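Local structure of glucan-binding protein C (Streptococcus mutans, 6CAM) at residues 220-225 with 327-332; 236-241 with 313-318; 224-229 with 283-288; 251-256 with 298-303. The protein probably binds glucan at the streptococcal cell surface, through the calcium-holding, lectin-like domain of a longer cell-wall-attached protein, the part described here. All coordinates share one frame; numbering follows the deposited sequence.

Contact 1 of 4, residues 220-225 with 327-332. With CA (calcium ion), chain B; BGC (beta-D-glucopyranose), chain D; BGC (beta-D-glucopyranose), chain C.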
# COMPACT_ATOMS: atom_id res chain seq x y z
N MET A 220 12.30 -0.47 -5.49
CA MET A 220 10.96 -1.01 -5.35
C MET A 220 10.25 -0.22 -4.30
O MET A 220 10.84 0.23 -3.32
CB MET A 220 11.02 -2.45 -5.03
CG MET A 220 11.71 -3.20 -6.15
SD MET A 220 11.37 -4.93 -6.21
CE MET A 220 9.63 -4.93 -6.69
N SER A 221 8.97 -0.04 -4.54
CA SER A 221 8.11 0.71 -3.66
C SER A 221 7.78 -0.13 -2.43
O SER A 221 7.58 -1.33 -2.51
CB SER A 221 6.82 1.04 -4.40
OG SER A 221 6.09 -0.14 -4.70
N LEU A 222 7.67 0.54 -1.30
CA LEU A 222 7.11 -0.01 -0.08
C LEU A 222 6.10 1.05 0.37
O LEU A 222 6.30 1.74 1.37
CB LEU A 222 8.21 -0.22 0.96
CG LEU A 222 9.26 -1.27 0.53
CD1 LEU A 222 10.43 -1.29 1.49
CD2 LEU A 222 8.62 -2.62 0.44
N SER A 223 5.03 1.17 -0.39
CA SER A 223 4.05 2.25 -0.16
C SER A 223 3.03 1.84 0.86
O SER A 223 2.95 0.69 1.24
CB SER A 223 3.35 2.64 -1.48
OG SER A 223 4.29 3.12 -2.41
N SER A 224 2.24 2.81 1.30
CA SER A 224 1.03 2.55 2.04
C SER A 224 1.35 1.77 3.30
O SER A 224 0.70 0.77 3.62
CB SER A 224 -0.02 1.87 1.14
OG SER A 224 -1.17 1.48 1.88
N LEU A 225 2.34 2.24 4.03
CA LEU A 225 2.68 1.71 5.32
C LEU A 225 1.89 2.54 6.35
O LEU A 225 2.43 3.41 6.97
CB LEU A 225 4.16 1.83 5.55
CG LEU A 225 4.96 0.90 4.61
CD1 LEU A 225 6.41 1.00 4.96
CD2 LEU A 225 4.46 -0.55 4.67
N ILE A 327 -3.85 -6.31 5.18
CA ILE A 327 -2.94 -5.43 4.50
C ILE A 327 -2.97 -5.82 3.04
O ILE A 327 -2.99 -7.01 2.71
CB ILE A 327 -1.50 -5.52 5.06
CG1 ILE A 327 -0.56 -4.55 4.35
CG2 ILE A 327 -0.93 -6.92 4.94
CD1 ILE A 327 0.75 -4.29 5.07
N TRP A 328 -3.02 -4.82 2.18
CA TRP A 328 -2.70 -5.02 0.79
C TRP A 328 -1.26 -4.60 0.68
O TRP A 328 -0.93 -3.46 0.83
CB TRP A 328 -3.56 -4.15 -0.08
CG TRP A 328 -3.36 -4.37 -1.51
CD1 TRP A 328 -2.37 -5.12 -2.13
CD2 TRP A 328 -4.16 -3.85 -2.52
NE1 TRP A 328 -2.53 -5.07 -3.49
CE2 TRP A 328 -3.63 -4.30 -3.75
CE3 TRP A 328 -5.31 -3.04 -2.53
CZ2 TRP A 328 -4.20 -3.96 -4.98
CZ3 TRP A 328 -5.88 -2.70 -3.75
CH2 TRP A 328 -5.32 -3.16 -4.95
N PHE A 329 -0.38 -5.55 0.46
CA PHE A 329 1.01 -5.24 0.39
C PHE A 329 1.36 -5.48 -1.04
O PHE A 329 1.20 -6.58 -1.52
CB PHE A 329 1.88 -6.15 1.29
CG PHE A 329 3.34 -5.87 1.10
CD1 PHE A 329 3.91 -4.81 1.77
CD2 PHE A 329 4.09 -6.57 0.19
CE1 PHE A 329 5.24 -4.49 1.56
CE2 PHE A 329 5.42 -6.28 -0.01
CZ PHE A 329 5.99 -5.23 0.66
N ALA A 330 1.94 -4.49 -1.68
CA ALA A 330 2.26 -4.51 -3.08
C ALA A 330 3.64 -3.88 -3.13
O ALA A 330 3.93 -2.95 -2.39
CB ALA A 330 1.26 -3.75 -3.93
N THR A 331 4.50 -4.44 -3.95
CA THR A 331 5.77 -3.81 -4.17
C THR A 331 6.03 -3.96 -5.65
O THR A 331 5.72 -4.98 -6.24
CB THR A 331 6.89 -4.44 -3.31
OG1 THR A 331 8.09 -3.71 -3.53
CG2 THR A 331 7.09 -5.93 -3.65
N ASN A 332 6.54 -2.91 -6.23
CA ASN A 332 6.66 -2.79 -7.68
C ASN A 332 7.59 -1.62 -7.90
O ASN A 332 8.13 -1.08 -6.93
CB ASN A 332 5.29 -2.60 -8.30
CG ASN A 332 4.49 -1.52 -7.62
OD1 ASN A 332 4.97 -0.40 -7.46
ND2 ASN A 332 3.26 -1.86 -7.20
CA CA B . -1.45 -0.09 3.56
C2 BGC D . -1.78 0.01 -3.02
C3 BGC D . -0.47 0.82 -3.04
C4 BGC D . 0.64 0.14 -2.24
C5 BGC D . 0.13 -1.15 -1.62
C6 BGC D . 1.20 -1.80 -0.80
C1 BGC D . -2.18 -0.56 -1.64
O1 BGC D . -2.92 0.40 -0.88
O2 BGC D . -1.74 -1.05 -4.02
O3 BGC D . -0.63 2.16 -2.51
O4 BGC D . 1.77 -0.12 -3.10
O5 BGC D . -1.05 -0.93 -0.85
O6 BGC D . 1.93 -1.01 0.13
C2 BGC C . -3.82 -1.77 4.37
C3 BGC C . -3.41 -0.87 3.26
C4 BGC C . -4.40 0.18 2.82
C5 BGC C . -5.14 0.81 4.02
C6 BGC C . -6.27 1.80 3.70
C1 BGC C . -4.62 -1.05 5.45
O1 BGC C . -5.21 -2.02 6.34
O2 BGC C . -2.45 -1.90 4.74
O3 BGC C . -2.65 -1.59 2.25
O4 BGC C . -3.28 0.97 2.48
O5 BGC C . -5.64 -0.25 4.84
O6 BGC C . -6.06 3.10 4.35
O HOH W 1 4.33 -0.35 -2.66
O HOH W 2 -0.01 -1.64 2.52
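Ser221 meets Thr331 and Asn332 where strand 219-222 adjoins the residues that follow strand 325-329; the two strands belong to different sheets of the glucan-binding domain, a lectin-like beta sandwich resembling the V-region of the antigen I/II adhesins. Ser224 binds the calcium through O and OG, each at 2.3 Å. Along the second segment, Ile327 comes first, its CG1 branch bordering the chain C glucose near O2, whose place is less sure. Trp328 gives its backbone N to O3 of that sugar (3.3 Å) and spreads its indole under the other glucose, chain D, whose O2 stands over the middle of one face. The broad ring suits a sugar platform, and NE1 is held by Lys178 O. Phe329 points an edge at Leu222, with CZ 3.7 Å from CD2, an apolar contact between the two sheets. Ala330 keeps its methyl beside C5 and C6 of the chain D glucose, and its O receives a proton from a water that also donates to Ser221 OG, accepts from Ser223 N and reaches O4 of the sugar. Thr331 turns OG1 opposite its own backbone N (chi1 -177°), which delivers the hydroxyl to Ser221 O at 2.6 Å. Its small polar branch satisfies a buried carbonyl. Asn332 closes the seam. Its OD1 accepts from Ala334 N while lying 3.0 Å from Ser221 OG, a hydroxyl that has Asn332 O as a second possible acceptor. That same O takes a nearly straight bond from Ser221 N, 2.7 Å long with 172° at the hydrogen.

Contact 2 of 4, residues 236-241 with 313-318; sequences VEKVNL and TFTVGG. With CA (calcium ion), chain B; BGC (beta-D-glucopyranose), chain C.
Glu237 sets CG opposite its carbonyl carbon (chi1 -64°) and runs on extended (chi2 175°), while Val316 swings CG2 opposite its backbone N; the two side chains therefore lie alongside each other, CG 3.6 Å from CG2. They form a non-hydrogen-bonded pair in the antiparallel sheet that joins strands 233-240 and 312-319 in the beta sandwich. The apolar stem of Glu237 is thus supported by a branched neighbour while its carboxylate reaches the calcium, which OE1 binds at 2.5 Å; OE2 is hydrogen-bonded to His235 NE2, but it lies too close to the glucose for its exact place to be trusted. On the same face Val239 and Phe314 pair, CG2 against CB. The other face is more polar. Lys238 crosses Thr315, bringing its CB 3.4 Å from OG1, and then stretches off to a cation-pi contact with Tyr262. Beta-branched Thr313 and Thr315 suit the extended backbone. Each hydrogen-bonded pair makes a double bridge: Lys238 N to Thr315 O is 2.8 Å and the return bond from Thr315 N to Lys238 O is 2.7 Å. Toward Gly317 the ladder slackens slightly, Gly317 N lying 3.2 Å from Val236 O. That carbonyl also accepts from a water, 2.8 Å away, whose other partner is Thr315 OG1 at 2.7 Å.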
# COMPACT_ATOMS: atom_id res chain seq x y z
N VAL A 236 -0.09 -0.97 12.77
CA VAL A 236 1.13 -0.48 12.16
C VAL A 236 1.57 -1.50 11.15
O VAL A 236 1.56 -2.68 11.43
CB VAL A 236 2.29 -0.29 13.19
CG1 VAL A 236 3.48 0.37 12.51
CG2 VAL A 236 1.86 0.56 14.37
N GLU A 237 1.92 -1.01 9.97
CA GLU A 237 2.43 -1.82 8.89
C GLU A 237 3.89 -1.58 8.83
O GLU A 237 4.34 -0.43 8.83
CB GLU A 237 1.72 -1.42 7.59
CG GLU A 237 0.26 -1.79 7.80
CD GLU A 237 -0.72 -1.42 6.75
OE1 GLU A 237 -0.34 -0.95 5.66
OE2 GLU A 237 -1.93 -1.67 7.03
N LYS A 238 4.67 -2.66 8.75
CA LYS A 238 6.12 -2.56 8.84
C LYS A 238 6.76 -3.45 7.81
O LYS A 238 6.16 -4.40 7.41
CB LYS A 238 6.64 -2.97 10.21
CG LYS A 238 5.98 -2.27 11.37
CD LYS A 238 6.60 -2.73 12.68
CE LYS A 238 6.01 -1.92 13.80
NZ LYS A 238 6.35 -2.52 15.11
N VAL A 239 7.93 -3.07 7.36
CA VAL A 239 8.70 -3.93 6.48
C VAL A 239 10.07 -4.07 7.08
O VAL A 239 10.74 -3.08 7.41
CB VAL A 239 8.83 -3.38 5.06
CG1 VAL A 239 9.48 -4.43 4.14
CG2 VAL A 239 7.48 -3.06 4.46
N ASN A 240 10.50 -5.30 7.20
CA ASN A 240 11.89 -5.57 7.53
C ASN A 240 12.55 -5.86 6.21
O ASN A 240 12.20 -6.81 5.53
CB ASN A 240 11.96 -6.73 8.49
CG ASN A 240 13.37 -7.00 8.96
OD1 ASN A 240 14.32 -6.94 8.20
ND2 ASN A 240 13.50 -7.32 10.24
N LEU A 241 13.53 -5.03 5.88
CA LEU A 241 14.12 -5.04 4.58
C LEU A 241 15.16 -6.14 4.43
O LEU A 241 15.57 -6.40 3.31
CB LEU A 241 14.73 -3.68 4.24
CG LEU A 241 13.73 -2.71 3.60
CD1 LEU A 241 12.89 -2.10 4.69
CD2 LEU A 241 14.43 -1.60 2.85
N THR A 313 10.40 -8.88 4.77
CA THR A 313 9.25 -9.33 5.48
C THR A 313 8.36 -8.17 5.75
O THR A 313 8.84 -7.16 6.20
CB THR A 313 9.69 -9.93 6.82
OG1 THR A 313 10.56 -11.04 6.57
CG2 THR A 313 8.52 -10.39 7.64
N PHE A 314 7.07 -8.29 5.47
CA PHE A 314 6.16 -7.23 5.89
C PHE A 314 5.33 -7.72 7.03
O PHE A 314 5.02 -8.91 7.14
CB PHE A 314 5.33 -6.67 4.73
CG PHE A 314 4.33 -7.63 4.13
CD1 PHE A 314 3.07 -7.74 4.66
CD2 PHE A 314 4.65 -8.38 3.02
CE1 PHE A 314 2.14 -8.63 4.10
CE2 PHE A 314 3.71 -9.24 2.43
CZ PHE A 314 2.46 -9.35 2.98
N THR A 315 4.93 -6.79 7.88
CA THR A 315 4.15 -7.20 9.02
C THR A 315 3.08 -6.19 9.24
O THR A 315 3.27 -5.04 8.90
CB THR A 315 4.97 -7.36 10.33
OG1 THR A 315 5.32 -6.08 10.84
CG2 THR A 315 6.26 -8.16 10.11
N VAL A 316 1.97 -6.64 9.76
CA VAL A 316 0.90 -5.73 10.16
C VAL A 316 0.29 -6.27 11.42
O VAL A 316 0.05 -7.45 11.55
CB VAL A 316 -0.14 -5.60 9.04
CG1 VAL A 316 -0.68 -6.95 8.60
CG2 VAL A 316 -1.24 -4.62 9.42
N GLY A 317 0.01 -5.38 12.35
CA GLY A 317 -0.57 -5.83 13.57
C GLY A 317 -0.93 -4.65 14.39
O GLY A 317 -0.65 -3.55 14.03
N GLY A 318 -1.51 -4.90 15.54
CA GLY A 318 -1.86 -3.85 16.46
C GLY A 318 -3.33 -3.60 16.59
O GLY A 318 -3.72 -2.79 17.43
CA CA B . -1.45 -0.09 3.56
C2 BGC C . -3.82 -1.77 4.37
C3 BGC C . -3.41 -0.87 3.26
C4 BGC C . -4.40 0.18 2.82
C5 BGC C . -5.14 0.81 4.02
C6 BGC C . -6.27 1.80 3.70
C1 BGC C . -4.62 -1.05 5.45
O1 BGC C . -5.21 -2.02 6.34
O2 BGC C . -2.45 -1.90 4.74
O3 BGC C . -2.65 -1.59 2.25
O4 BGC C . -3.28 0.97 2.48
O5 BGC C . -5.64 -0.25 4.84
O6 BGC C . -6.06 3.10 4.35
O HOH W 3 3.43 -4.68 12.19
O HOH W 4 13.44 -9.84 6.70
O HOH W 2 -0.01 -1.64 2.52

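Contact 3 of 4, residues 224-229 with 283-288. With CA (calcium ion), chain B; BGC (beta-D-glucopyranose), chain C; BGC (beta-D-glucopyranose), chain D.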
# COMPACT_ATOMS: atom_id res chain seq x y z
N SER A 224 2.24 2.81 1.30
CA SER A 224 1.03 2.55 2.04
C SER A 224 1.35 1.77 3.30
O SER A 224 0.70 0.77 3.62
CB SER A 224 -0.02 1.87 1.14
OG SER A 224 -1.17 1.48 1.88
N LEU A 225 2.34 2.24 4.03
CA LEU A 225 2.68 1.71 5.32
C LEU A 225 1.89 2.54 6.35
O LEU A 225 2.43 3.41 6.97
CB LEU A 225 4.16 1.83 5.55
CG LEU A 225 4.96 0.90 4.61
CD1 LEU A 225 6.41 1.00 4.96
CD2 LEU A 225 4.46 -0.55 4.67
N ASN A 226 0.64 2.18 6.51
CA ASN A 226 -0.27 2.89 7.41
C ASN A 226 0.06 2.63 8.86
O ASN A 226 0.39 1.51 9.27
CB ASN A 226 -1.71 2.41 7.20
CG ASN A 226 -2.15 2.54 5.78
OD1 ASN A 226 -1.74 1.75 4.92
ND2 ASN A 226 -3.02 3.47 5.52
N HIS A 227 -0.12 3.66 9.66
CA HIS A 227 -0.06 3.51 11.08
C HIS A 227 -1.24 4.33 11.53
O HIS A 227 -1.24 5.54 11.37
CB HIS A 227 1.24 4.09 11.63
CG HIS A 227 1.35 4.03 13.12
ND1 HIS A 227 2.54 4.23 13.76
CD2 HIS A 227 0.43 3.78 14.09
CE1 HIS A 227 2.36 4.11 15.07
NE2 HIS A 227 1.09 3.83 15.29
N TRP A 228 -2.24 3.66 12.07
CA TRP A 228 -3.32 4.41 12.69
C TRP A 228 -3.45 3.98 14.12
O TRP A 228 -3.15 2.84 14.48
CB TRP A 228 -4.63 4.29 11.91
CG TRP A 228 -5.14 2.91 11.53
CD1 TRP A 228 -5.05 2.33 10.31
CD2 TRP A 228 -5.90 2.02 12.35
NE1 TRP A 228 -5.67 1.10 10.32
CE2 TRP A 228 -6.21 0.89 11.56
CE3 TRP A 228 -6.33 2.05 13.67
CZ2 TRP A 228 -6.92 -0.20 12.06
CZ3 TRP A 228 -7.05 0.96 14.17
CH2 TRP A 228 -7.33 -0.15 13.37
N THR A 229 -3.89 4.92 14.94
CA THR A 229 -4.07 4.65 16.35
C THR A 229 -5.42 5.21 16.70
O THR A 229 -5.60 6.43 16.69
CB THR A 229 -2.97 5.32 17.20
OG1 THR A 229 -1.68 4.87 16.78
CG2 THR A 229 -3.17 4.97 18.69
N GLY A 283 -7.70 11.12 0.34
CA GLY A 283 -6.70 10.84 1.33
C GLY A 283 -5.46 10.31 0.65
O GLY A 283 -5.54 9.80 -0.47
N TRP A 284 -4.32 10.41 1.33
CA TRP A 284 -3.03 10.00 0.77
C TRP A 284 -2.96 8.53 0.39
O TRP A 284 -2.15 8.16 -0.44
CB TRP A 284 -1.86 10.36 1.71
CG TRP A 284 -1.80 9.62 3.01
CD1 TRP A 284 -2.21 10.08 4.23
CD2 TRP A 284 -1.26 8.33 3.24
NE1 TRP A 284 -1.97 9.16 5.19
CE2 TRP A 284 -1.41 8.06 4.62
CE3 TRP A 284 -0.69 7.35 2.42
CZ2 TRP A 284 -1.00 6.87 5.18
CZ3 TRP A 284 -0.30 6.17 2.97
CH2 TRP A 284 -0.44 5.93 4.34
N ASP A 285 -3.76 7.70 1.07
CA ASP A 285 -3.73 6.27 0.83
C ASP A 285 -4.77 5.80 -0.19
O ASP A 285 -4.92 4.60 -0.38
CB ASP A 285 -3.90 5.52 2.15
CG ASP A 285 -3.42 4.11 2.07
OD1 ASP A 285 -2.50 3.80 1.27
OD2 ASP A 285 -3.99 3.29 2.81
N ALA A 286 -5.46 6.73 -0.86
CA ALA A 286 -6.47 6.35 -1.85
C ALA A 286 -5.82 5.62 -3.02
O ALA A 286 -4.81 6.07 -3.55
CB ALA A 286 -7.18 7.58 -2.38
N VAL A 287 -6.42 4.51 -3.42
CA VAL A 287 -5.92 3.74 -4.56
C VAL A 287 -7.04 3.40 -5.51
O VAL A 287 -8.21 3.30 -5.12
CB VAL A 287 -5.17 2.46 -4.10
CG1 VAL A 287 -3.92 2.86 -3.33
CG2 VAL A 287 -6.05 1.57 -3.24
N ASN A 288 -6.66 3.21 -6.77
CA ASN A 288 -7.53 2.57 -7.76
C ASN A 288 -7.67 1.08 -7.46
O ASN A 288 -6.92 0.53 -6.64
CB ASN A 288 -6.93 2.74 -9.16
CG ASN A 288 -6.91 4.19 -9.59
OD1 ASN A 288 -5.89 4.88 -9.45
ND2 ASN A 288 -8.04 4.68 -10.08
CA CA B . -1.45 -0.09 3.56
C2 BGC C . -3.82 -1.77 4.37
C3 BGC C . -3.41 -0.87 3.26
C4 BGC C . -4.40 0.18 2.82
C5 BGC C . -5.14 0.81 4.02
C6 BGC C . -6.27 1.80 3.70
C1 BGC C . -4.62 -1.05 5.45
O1 BGC C . -5.21 -2.02 6.34
O2 BGC C . -2.45 -1.90 4.74
O3 BGC C . -2.65 -1.59 2.25
O4 BGC C . -3.28 0.97 2.48
O5 BGC C . -5.64 -0.25 4.84
O6 BGC C . -6.06 3.10 4.35
C2 BGC D . -1.78 0.01 -3.02
C3 BGC D . -0.47 0.82 -3.04
C4 BGC D . 0.64 0.14 -2.24
C5 BGC D . 0.13 -1.15 -1.62
C6 BGC D . 1.20 -1.80 -0.80
C1 BGC D . -2.18 -0.56 -1.64
O1 BGC D . -2.92 0.40 -0.88
O2 BGC D . -1.74 -1.05 -4.02
O3 BGC D . -0.63 2.16 -2.51
O4 BGC D . 1.77 -0.12 -3.10
O5 BGC D . -1.05 -0.93 -0.85
O6 BGC D . 1.93 -1.01 0.13
O HOH W 2 -0.01 -1.64 2.52
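Asp285, in the type I turn from Gly283 to Ala286, sends its carboxylate toward Ser224 and Asn226, two residues that bind the calcium. Its CB lies over a face of the neighbouring Trp284 indole, shifted toward the rim. Beyond CG the group divides. OD1 lies 2.7 Å from Ser224 OG, a hydrogen bond in which the hydroxyl's one proton could go to another acceptor; the same OG is a ligand of the metal. The place of OD2 is less certain; as modelled it takes the N-H of Asn226 ND2 at 2.9 Å (165° at the hydrogen), with amide and carboxylate planes 61° apart, and accepts from O6 of the chain C glucose. The asparagine suits its post by using both ends of its amide: OD1 binds calcium at 2.3 Å, while ND2 donates to Asp285 and to Gln268. Trp284, fixed by Asn267 O at its NE1, backs this arrangement, with Ser224 CA meeting the ring edge 4.0 Å from CZ3. Asp285 is therefore a second-shell residue: it helps to orient first-shell groups and may also receive the sugar hydroxyl, and its negative charge would be expected to strengthen the calcium site by polarising Ser224 OG and the Asn226 amide.

Contact 4 of 4, residues 251-256 with 298-303; sequences GSSVDL and AYYGAG
Ser253 sets its CB over one face of the Tyr300 ring, toward the rim, 4.1 Å from the centroid and 21° off the normal, a CH-pi contact. This is a junction between two connecting segments of the beta sandwich, the residues leading to Val254 and Asp255 and the short 3-10 segment 298-300 with the residues after it. The Tyr300 ring offers an edge to Gly251 O, which lies 3.7 Å from CD1. Tyr299 likewise turns an edge to Gly251, its CE2 close to the glycine carbonyl carbon, and a water links Gly251 O to Tyr299 OH. Glycine suits this place, since phi is positive and the Tyr299 ring lies close to where a side chain would start. The serines work in different directions. Ser253 OG sits between its own N and carbonyl carbon (chi1 61°) and so joins Ser253 N in gripping one oxygen: Tyr300 O accepts from OG at 2.6 Å and from N at 2.7 Å. Ser252 holds OG opposite its N, where it accepts from Val254 N (3.0 Å), making an ST turn; its proton goes to Ala302 O (2.6 Å), tying the turn to the other segment. Val254 follows with CG2 against Gly301 O at 3.4 Å, a branched side chain laid over bare glycine backbone. Around this junction, Tyr299 rests on Gln38 and Ala41 of helix 3-51, and Tyr300 meets Phe276 and Trp284 edge-to-face with its OH held by Thr275 N. Strand 254-257 pairs with 260-263, while Gly303 bonds to Leu222 of strand 219-222.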
# COMPACT_ATOMS: atom_id res chain seq x y z
N GLY A 251 9.97 13.72 3.23
CA GLY A 251 8.68 14.10 3.72
C GLY A 251 7.85 12.92 4.16
O GLY A 251 6.77 13.12 4.69
N SER A 252 8.32 11.67 3.95
CA SER A 252 7.50 10.53 4.32
C SER A 252 7.42 10.38 5.82
O SER A 252 8.37 10.66 6.52
CB SER A 252 8.03 9.22 3.73
OG SER A 252 7.13 8.19 4.10
N SER A 253 6.29 9.91 6.30
CA SER A 253 6.16 9.50 7.72
C SER A 253 6.98 8.22 8.01
O SER A 253 7.20 7.88 9.14
CB SER A 253 4.72 9.20 8.05
OG SER A 253 4.21 8.14 7.26
N VAL A 254 7.41 7.52 6.96
CA VAL A 254 8.06 6.23 7.08
C VAL A 254 9.56 6.41 7.16
O VAL A 254 10.16 7.05 6.31
CB VAL A 254 7.76 5.38 5.84
CG1 VAL A 254 8.54 4.06 5.87
CG2 VAL A 254 6.27 5.17 5.70
N ASP A 255 10.15 5.81 8.19
CA ASP A 255 11.58 5.87 8.41
C ASP A 255 12.09 4.56 8.99
O ASP A 255 11.32 3.70 9.42
CB ASP A 255 11.93 7.03 9.35
CG ASP A 255 13.13 7.82 8.88
OD1 ASP A 255 14.10 7.21 8.37
OD2 ASP A 255 13.11 9.07 9.00
N LEU A 256 13.41 4.41 8.99
CA LEU A 256 14.08 3.24 9.49
C LEU A 256 14.09 3.25 11.01
O LEU A 256 14.49 4.24 11.62
CB LEU A 256 15.51 3.21 8.98
CG LEU A 256 16.31 1.94 9.23
CD1 LEU A 256 15.68 0.73 8.53
CD2 LEU A 256 17.73 2.17 8.74
N ALA A 298 0.66 10.26 -1.74
CA ALA A 298 0.95 8.87 -1.40
C ALA A 298 2.37 8.70 -0.77
O ALA A 298 2.56 7.85 0.09
CB ALA A 298 0.81 7.99 -2.64
N TYR A 299 3.32 9.54 -1.18
CA TYR A 299 4.68 9.54 -0.63
C TYR A 299 4.70 9.55 0.90
O TYR A 299 5.60 9.01 1.52
CB TYR A 299 5.48 10.71 -1.19
CG TYR A 299 5.17 12.02 -0.50
CD1 TYR A 299 4.12 12.83 -0.94
CD2 TYR A 299 5.90 12.43 0.61
CE1 TYR A 299 3.81 14.01 -0.29
CE2 TYR A 299 5.58 13.60 1.27
CZ TYR A 299 4.55 14.40 0.80
OH TYR A 299 4.22 15.58 1.44
N TYR A 300 3.70 10.21 1.49
CA TYR A 300 3.65 10.38 2.90
C TYR A 300 3.66 9.06 3.70
O TYR A 300 4.20 9.04 4.78
CB TYR A 300 2.42 11.20 3.25
CG TYR A 300 2.28 11.50 4.70
CD1 TYR A 300 3.24 12.25 5.37
CD2 TYR A 300 1.20 11.03 5.41
CE1 TYR A 300 3.11 12.53 6.71
CE2 TYR A 300 1.08 11.31 6.75
CZ TYR A 300 2.04 12.04 7.38
OH TYR A 300 1.90 12.35 8.71
N GLY A 301 3.09 7.98 3.18
CA GLY A 301 3.00 6.72 3.90
C GLY A 301 3.90 5.70 3.24
O GLY A 301 3.74 4.52 3.45
N ALA A 302 4.87 6.19 2.48
CA ALA A 302 5.71 5.33 1.63
C ALA A 302 7.16 5.30 2.05
O ALA A 302 7.75 6.29 2.50
CB ALA A 302 5.62 5.83 0.22
N GLY A 303 7.76 4.15 1.77
CA GLY A 303 9.17 4.06 1.65
C GLY A 303 9.50 3.40 0.35
O GLY A 303 8.64 3.15 -0.51
O HOH W 5 5.28 15.44 3.95
O HOH W 6 10.23 6.74 3.57

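In the fold
Contacts 1, 2 and 3 converge on one calcium, which bridges the protein to the chain C glucose: Ser224 is shared by contacts 1 and 3, Asn226 comes from contact 3 and Glu237 from contact 2. Ser224 O and Glu237 OE1 lie 2.9 Å apart as fellow ligands. Next to the site, the ring of Phe329 of contact 1 stacks on that of Phe314 of contact 2, and Glu237 N probably bonds to Asn226 O at 3.0 Å. Contact 4 holds no ligand of the metal; its centre is about 10 Å from that of contact 3, and the CA atom of Gly301 about 8 Å from the calcium. It still borders the metal loop: Gly301 O probably accepts from Leu225 N at 2.7 Å, and Trp284 packs on Gly301.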